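5'-nucleotidase SurE (Aquifex aeolicus, PDB 2WQK) probably removes the phosphate from nucleoside 5'-monophosphates by hydrolysis, using one divalent metal cation per subunit. Local coordinates at residues Val31-Asp36 with Arg78-Glu83; Pro121-Ser126 with Val143-Lys148. All blocks are in the same frame, centred on the assembly; numbering follows the deposited sequence.

Interaction 1: residues Val31-Asp36 with Arg78-Glu83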
loop_
_atom_site.group_PDB
_atom_site.type_symbol
_atom_site.label_atom_id
_atom_site.label_comp_id
_atom_site.label_asym_id
_atom_site.label_seq_id
_atom_site.Cartn_x
_atom_site.Cartn_y
_atom_site.Cartn_z
ATOM N N VAL A 31 20.438 -14.914 -15.717
ATOM C CA VAL A 31 20.707 -13.868 -14.749
ATOM C C VAL A 31 19.348 -13.417 -14.243
ATOM O O VAL A 31 18.533 -12.905 -15.018
ATOM C CB VAL A 31 21.493 -12.685 -15.366
ATOM C CG1 VAL A 31 21.689 -11.548 -14.341
ATOM C CG2 VAL A 31 22.873 -13.197 -15.912
ATOM N N VAL A 32 19.120 -13.643 -12.960
ATOM C CA VAL A 32 17.817 -13.299 -12.346
ATOM C C VAL A 32 17.938 -11.965 -11.642
ATOM O O VAL A 32 18.847 -11.745 -10.835
ATOM C CB VAL A 32 17.376 -14.321 -11.296
ATOM C CG1 VAL A 32 16.166 -13.868 -10.426
ATOM C CG2 VAL A 32 17.074 -15.640 -11.977
ATOM N N VAL A 33 16.959 -11.099 -11.908
ATOM C CA VAL A 33 16.797 -9.871 -11.114
ATOM C C VAL A 33 15.281 -9.806 -10.882
ATOM O O VAL A 33 14.514 -9.683 -11.851
ATOM C CB VAL A 33 17.301 -8.603 -11.859
ATOM C CG1 VAL A 33 17.180 -7.369 -10.973
ATOM C CG2 VAL A 33 18.763 -8.813 -12.309
ATOM N N ALA A 34 14.874 -9.930 -9.627
ATOM C CA ALA A 34 13.422 -10.043 -9.360
ATOM C C ALA A 34 13.039 -9.296 -8.064
ATOM O O ALA A 34 13.879 -9.054 -7.178
ATOM C CB ALA A 34 13.026 -11.513 -9.266
ATOM N N PRO A 35 11.759 -8.919 -7.957
ATOM C CA PRO A 35 11.334 -8.244 -6.741
ATOM C C PRO A 35 11.505 -9.096 -5.473
ATOM O O PRO A 35 11.554 -10.327 -5.538
ATOM C CB PRO A 35 9.831 -7.960 -6.991
ATOM C CG PRO A 35 9.643 -8.056 -8.502
ATOM C CD PRO A 35 10.671 -9.118 -8.930
ATOM N N ASP A 36 11.563 -8.440 -4.319
ATOM C CA ASP A 36 11.674 -9.153 -3.053
ATOM C C ASP A 36 10.295 -9.524 -2.434
ATOM O O ASP A 36 10.226 -9.986 -1.312
ATOM C CB ASP A 36 12.466 -8.329 -2.046
ATOM C CG ASP A 36 11.676 -7.150 -1.526
ATOM O OD1 ASP A 36 10.892 -6.599 -2.329
ATOM O OD2 ASP A 36 11.867 -6.788 -0.336
ATOM N N ARG A 78 21.250 -2.361 -17.184
ATOM C CA ARG A 78 22.241 -1.297 -17.051
ATOM C C ARG A 78 23.295 -1.594 -16.017
ATOM O O ARG A 78 24.446 -1.214 -16.215
ATOM C CB ARG A 78 21.576 0.054 -16.762
ATOM C CG ARG A 78 20.698 0.460 -17.882
ATOM C CD ARG A 78 20.280 1.943 -17.876
ATOM N NE ARG A 78 19.354 2.106 -18.977
ATOM C CZ ARG A 78 19.691 2.427 -20.219
ATOM N NH1 ARG A 78 20.960 2.677 -20.545
ATOM N NH2 ARG A 78 18.726 2.515 -21.135
ATOM N N VAL A 79 22.925 -2.207 -14.906
ATOM C CA VAL A 79 23.889 -2.427 -13.794
ATOM C C VAL A 79 24.474 -3.833 -13.899
ATOM O O VAL A 79 25.700 -3.995 -14.075
ATOM C CB VAL A 79 23.264 -2.192 -12.398
ATOM C CG1 VAL A 79 24.303 -2.400 -11.293
ATOM C CG2 VAL A 79 22.586 -0.777 -12.304
ATOM N N ILE A 80 23.634 -4.862 -13.842
ATOM C CA ILE A 80 24.162 -6.228 -13.698
ATOM C C ILE A 80 24.876 -6.650 -14.987
ATOM O O ILE A 80 25.999 -7.180 -14.937
ATOM C CB ILE A 80 23.054 -7.217 -13.314
ATOM C CG1 ILE A 80 22.385 -6.794 -11.980
ATOM C CG2 ILE A 80 23.621 -8.627 -13.215
ATOM C CD1 ILE A 80 23.369 -6.605 -10.849
ATOM N N LEU A 81 24.236 -6.419 -16.127
ATOM C CA LEU A 81 24.808 -6.759 -17.434
ATOM C C LEU A 81 25.669 -5.677 -18.068
ATOM O O LEU A 81 26.131 -5.838 -19.207
ATOM C CB LEU A 81 23.688 -7.203 -18.389
ATOM C CG LEU A 81 22.863 -8.407 -17.938
ATOM C CD1 LEU A 81 21.733 -8.644 -18.928
ATOM C CD2 LEU A 81 23.770 -9.652 -17.730
ATOM N N GLU A 82 25.836 -4.560 -17.362
ATOM C CA GLU A 82 26.728 -3.498 -17.839
ATOM C C GLU A 82 26.395 -3.032 -19.258
ATOM O O GLU A 82 27.283 -2.784 -20.085
ATOM C CB GLU A 82 28.202 -3.976 -17.742
ATOM C CG GLU A 82 28.605 -4.370 -16.336
ATOM C CD GLU A 82 30.076 -4.801 -16.203
ATOM O OE1 GLU A 82 30.868 -4.520 -17.106
ATOM O OE2 GLU A 82 30.430 -5.409 -15.181
ATOM N N GLU A 83 25.092 -2.930 -19.560
ATOM C CA GLU A 83 24.605 -2.428 -20.848
ATOM C C GLU A 83 24.943 -3.327 -22.050
ATOM O O GLU A 83 24.862 -2.915 -23.219
ATOM C CB GLU A 83 25.059 -0.978 -21.078
ATOM C CG GLU A 83 24.302 0.031 -20.264
ATOM C CD GLU A 83 24.728 1.443 -20.622
ATOM O OE1 GLU A 83 25.587 2.013 -19.915
ATOM O OE2 GLU A 83 24.239 1.940 -21.645
#

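Interaction 2: residues Pro121-Ser126 with Val143-Lys148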
loop_
_atom_site.group_PDB
_atom_site.type_symbol
_atom_site.label_atom_id
_atom_site.label_comp_id
_atom_site.label_asym_id
_atom_site.label_seq_id
_atom_site.Cartn_x
_atom_site.Cartn_y
_atom_site.Cartn_z
ATOM N N PRO A 121 14.740 -8.909 -27.611
ATOM C CA PRO A 121 13.605 -9.810 -27.819
ATOM C C PRO A 121 13.141 -10.337 -26.452
ATOM O O PRO A 121 13.980 -10.660 -25.571
ATOM C CB PRO A 121 14.161 -10.918 -28.708
ATOM C CG PRO A 121 15.427 -10.317 -29.293
ATOM C CD PRO A 121 15.939 -9.335 -28.351
ATOM N N SER A 122 11.813 -10.444 -26.279
ATOM C CA SER A 122 11.274 -10.681 -24.941
ATOM C C SER A 122 10.020 -11.541 -24.938
ATOM O O SER A 122 9.241 -11.499 -25.879
ATOM C CB SER A 122 11.033 -9.384 -24.178
ATOM O OG SER A 122 12.159 -8.520 -24.162
ATOM N N ILE A 123 9.843 -12.297 -23.853
ATOM C CA ILE A 123 8.735 -13.238 -23.709
ATOM C C ILE A 123 8.270 -13.238 -22.269
ATOM O O ILE A 123 9.085 -13.257 -21.342
ATOM C CB ILE A 123 9.179 -14.704 -24.037
ATOM C CG1 ILE A 123 9.904 -14.792 -25.365
ATOM C CG2 ILE A 123 8.005 -15.610 -23.987
ATOM C CD1 ILE A 123 10.504 -16.207 -25.653
ATOM N N ALA A 124 6.947 -13.190 -22.112
ATOM C CA ALA A 124 6.264 -13.339 -20.803
ATOM C C ALA A 124 5.669 -14.763 -20.751
ATOM O O ALA A 124 5.091 -15.196 -21.757
ATOM C CB ALA A 124 5.111 -12.319 -20.645
ATOM N N PHE A 125 5.778 -15.433 -19.586
ATOM C CA PHE A 125 5.192 -16.757 -19.400
ATOM C C PHE A 125 4.308 -16.705 -18.159
ATOM O O PHE A 125 4.750 -16.262 -17.087
ATOM C CB PHE A 125 6.315 -17.762 -19.094
ATOM C CG PHE A 125 7.307 -17.963 -20.231
ATOM C CD1 PHE A 125 6.974 -18.762 -21.318
ATOM C CD2 PHE A 125 8.585 -17.429 -20.181
ATOM C CE1 PHE A 125 7.883 -18.978 -22.351
ATOM C CE2 PHE A 125 9.496 -17.662 -21.218
ATOM C CZ PHE A 125 9.143 -18.421 -22.273
ATOM N N SER A 126 3.086 -17.220 -18.306
ATOM C CA SER A 126 2.107 -17.285 -17.217
ATOM C C SER A 126 1.440 -18.658 -17.211
ATOM O O SER A 126 1.206 -19.223 -18.265
ATOM C CB SER A 126 1.039 -16.199 -17.417
ATOM O OG SER A 126 1.653 -14.929 -17.424
ATOM N N VAL A 143 11.033 -23.779 -22.000
ATOM C CA VAL A 143 12.360 -23.970 -22.549
ATOM C C VAL A 143 12.285 -24.408 -24.028
ATOM O O VAL A 143 13.071 -23.965 -24.835
ATOM C CB VAL A 143 13.209 -24.873 -21.645
ATOM C CG1 VAL A 143 14.564 -25.165 -22.274
ATOM C CG2 VAL A 143 13.348 -24.194 -20.289
ATOM N N ASP A 144 11.284 -25.213 -24.382
ATOM C CA ASP A 144 11.077 -25.590 -25.786
ATOM C C ASP A 144 10.895 -24.333 -26.644
ATOM O O ASP A 144 11.466 -24.214 -27.712
ATOM C CB ASP A 144 9.842 -26.484 -25.969
ATOM C CG ASP A 144 10.049 -27.936 -25.469
ATOM O OD1 ASP A 144 11.210 -28.373 -25.238
ATOM O OD2 ASP A 144 9.014 -28.599 -25.260
ATOM N N ILE A 145 10.090 -23.402 -26.142
ATOM C CA ILE A 145 9.836 -22.150 -26.864
ATOM C C ILE A 145 11.091 -21.296 -26.970
ATOM O O ILE A 145 11.400 -20.800 -28.051
ATOM C CB ILE A 145 8.629 -21.401 -26.206
ATOM C CG1 ILE A 145 7.319 -22.185 -26.434
ATOM C CG2 ILE A 145 8.567 -19.958 -26.692
ATOM C CD1 ILE A 145 6.165 -21.642 -25.638
ATOM N N VAL A 146 11.804 -21.142 -25.851
ATOM C CA VAL A 146 13.040 -20.349 -25.857
ATOM C C VAL A 146 14.036 -20.927 -26.873
ATOM O O VAL A 146 14.660 -20.186 -27.657
ATOM C CB VAL A 146 13.660 -20.190 -24.457
ATOM C CG1 VAL A 146 15.012 -19.509 -24.552
ATOM C CG2 VAL A 146 12.714 -19.378 -23.554
ATOM N N LYS A 147 14.152 -22.258 -26.884
ATOM C CA LYS A 147 15.086 -22.871 -27.838
ATOM C C LYS A 147 14.762 -22.511 -29.285
ATOM O O LYS A 147 15.634 -22.073 -30.056
ATOM C CB LYS A 147 15.156 -24.379 -27.654
ATOM C CG LYS A 147 16.296 -24.978 -28.440
ATOM C CD LYS A 147 16.378 -26.477 -28.186
ATOM C CE LYS A 147 17.546 -27.053 -29.018
ATOM N NZ LYS A 147 17.720 -28.529 -28.810
ATOM N N LYS A 148 13.484 -22.580 -29.629
ATOM C CA LYS A 148 13.054 -22.226 -30.973
ATOM C C LYS A 148 13.249 -20.740 -31.278
ATOM O O LYS A 148 13.697 -20.361 -32.363
ATOM C CB LYS A 148 11.592 -22.639 -31.204
ATOM C CG LYS A 148 11.348 -24.171 -31.183
ATOM C CD LYS A 148 9.887 -24.482 -31.518
ATOM C CE LYS A 148 9.536 -25.977 -31.560
ATOM N NZ LYS A 148 9.999 -26.583 -32.834
#

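Interaction 1: residues Val31-Asp36 with Arg78-Glu83
V31 and I80 meet methyl to methyl, CG1 of the valine lying 3.7 Å from CG2 of the isoleucine, and this pair forms the closest approach of a small apolar contact between a strand and the end of a helix, with the residue that follows it. The other branch of V31, CG2, lies 4.1 Å from CD2 of L81, the two side chains passing each other in opposite senses. Next along the strand on the same side, CG2 of V33 stands 4.2 Å from CG1 of I80. I80 therefore divides its branches between two valines, CG2 going to V31 and CG1 to V33. The fork follows from its first torsion (chi1 -59°), which places CG2 opposite the backbone N and CG1 opposite the carbonyl carbon. The helix widens into a pi-type turn at 78-80 and ends there; E82, with positive phi, is the first residue to leave helical geometry. Farther out on this segment, NH1 of R78 forms a salt bridge of 3.5 Å with OE2 of E83, while NE of R78 forms a salt bridge with OE1 of E187 of the second subunit. V32 turns to the other side of strand 29-35, against I17 and R21 of helix 15-24. M54 of strand 52-58 touches both V33 and I80, and I80 also touches Y62 of strand 61-64. Helix 69-80 thus packs its apolar C-terminal end on one face of the sheet, as in alpha/beta folds, across strands 29-35 and 61-64 toward 52-58, the edge strand of this chain's mixed sheet.

Interaction 2: residues Pro121-Ser126 with Val143-Lys148
With chi1 of -64° F125 carries its ring opposite its own carbonyl carbon, and V146, with chi1 of 173°, puts CG2 in the same relation to its backbone; these torsions point the two groups at each other. CZ of the F125 ring lies 3.9 Å from CG2 of V146. The methyl arrives at the rim of the ring, near its plane, and the two side chains cross at about a right angle. One face of the ring is covered from within the strand, where CG2 of I123 sits 3.5 Å above the plane and is offset toward the rim. The isoleucine thus uses its two arms differently: the short branch packs on the phenylalanine, while the extended arm reaches for the helix. There CD1 of I123 lies 4.3 Å from CG2 of I145 and 4.4 Å from CG2 of V146. Successive residues of the helix share one isoleucine tip, and V146 bridges it to the aromatic ring. All four side chains are buried, and what joins the segments is apolar packing.

Neighbours pack on them from several elements. V162 of strand 158-165 touches both I123 and F125, L24 of helix 15-24 packs on V146, and L247 of the second subunit lies against I145. Strand 122-126 and helix 143-148 run nearly antiparallel, at 169°, with their axes 10.9 Å apart. That is the geometry of a beta-alpha-beta crossover, in which helix 135-152 returns the chain from strand 122-128 to the neighbouring parallel strand 158-165, as in Rossmann-like alpha/beta folds.

In the fold
Interactions 1 and 2 illustrate how one mixed sheet is packed by helices on opposite faces: interaction 1 under helix 69-80, interaction 2 on the face shared by helices 15-24 and 135-152. They follow one another along the chain, with centres 18 Å apart and nearest atoms about 10 Å apart. Strands 3-7 and 88-94 lie between strands 29-35 and 122-128; strand 88-94 ends at N94 and D10 follows strand 3-7, and with S40 they hold the sodium ion. Interaction 1 is remote from that site. Interaction 2 comes closer: the side chain of F125 is about 7 Å from that of N94 and about 11 Å from the sodium. Both contacts also border the second subunit.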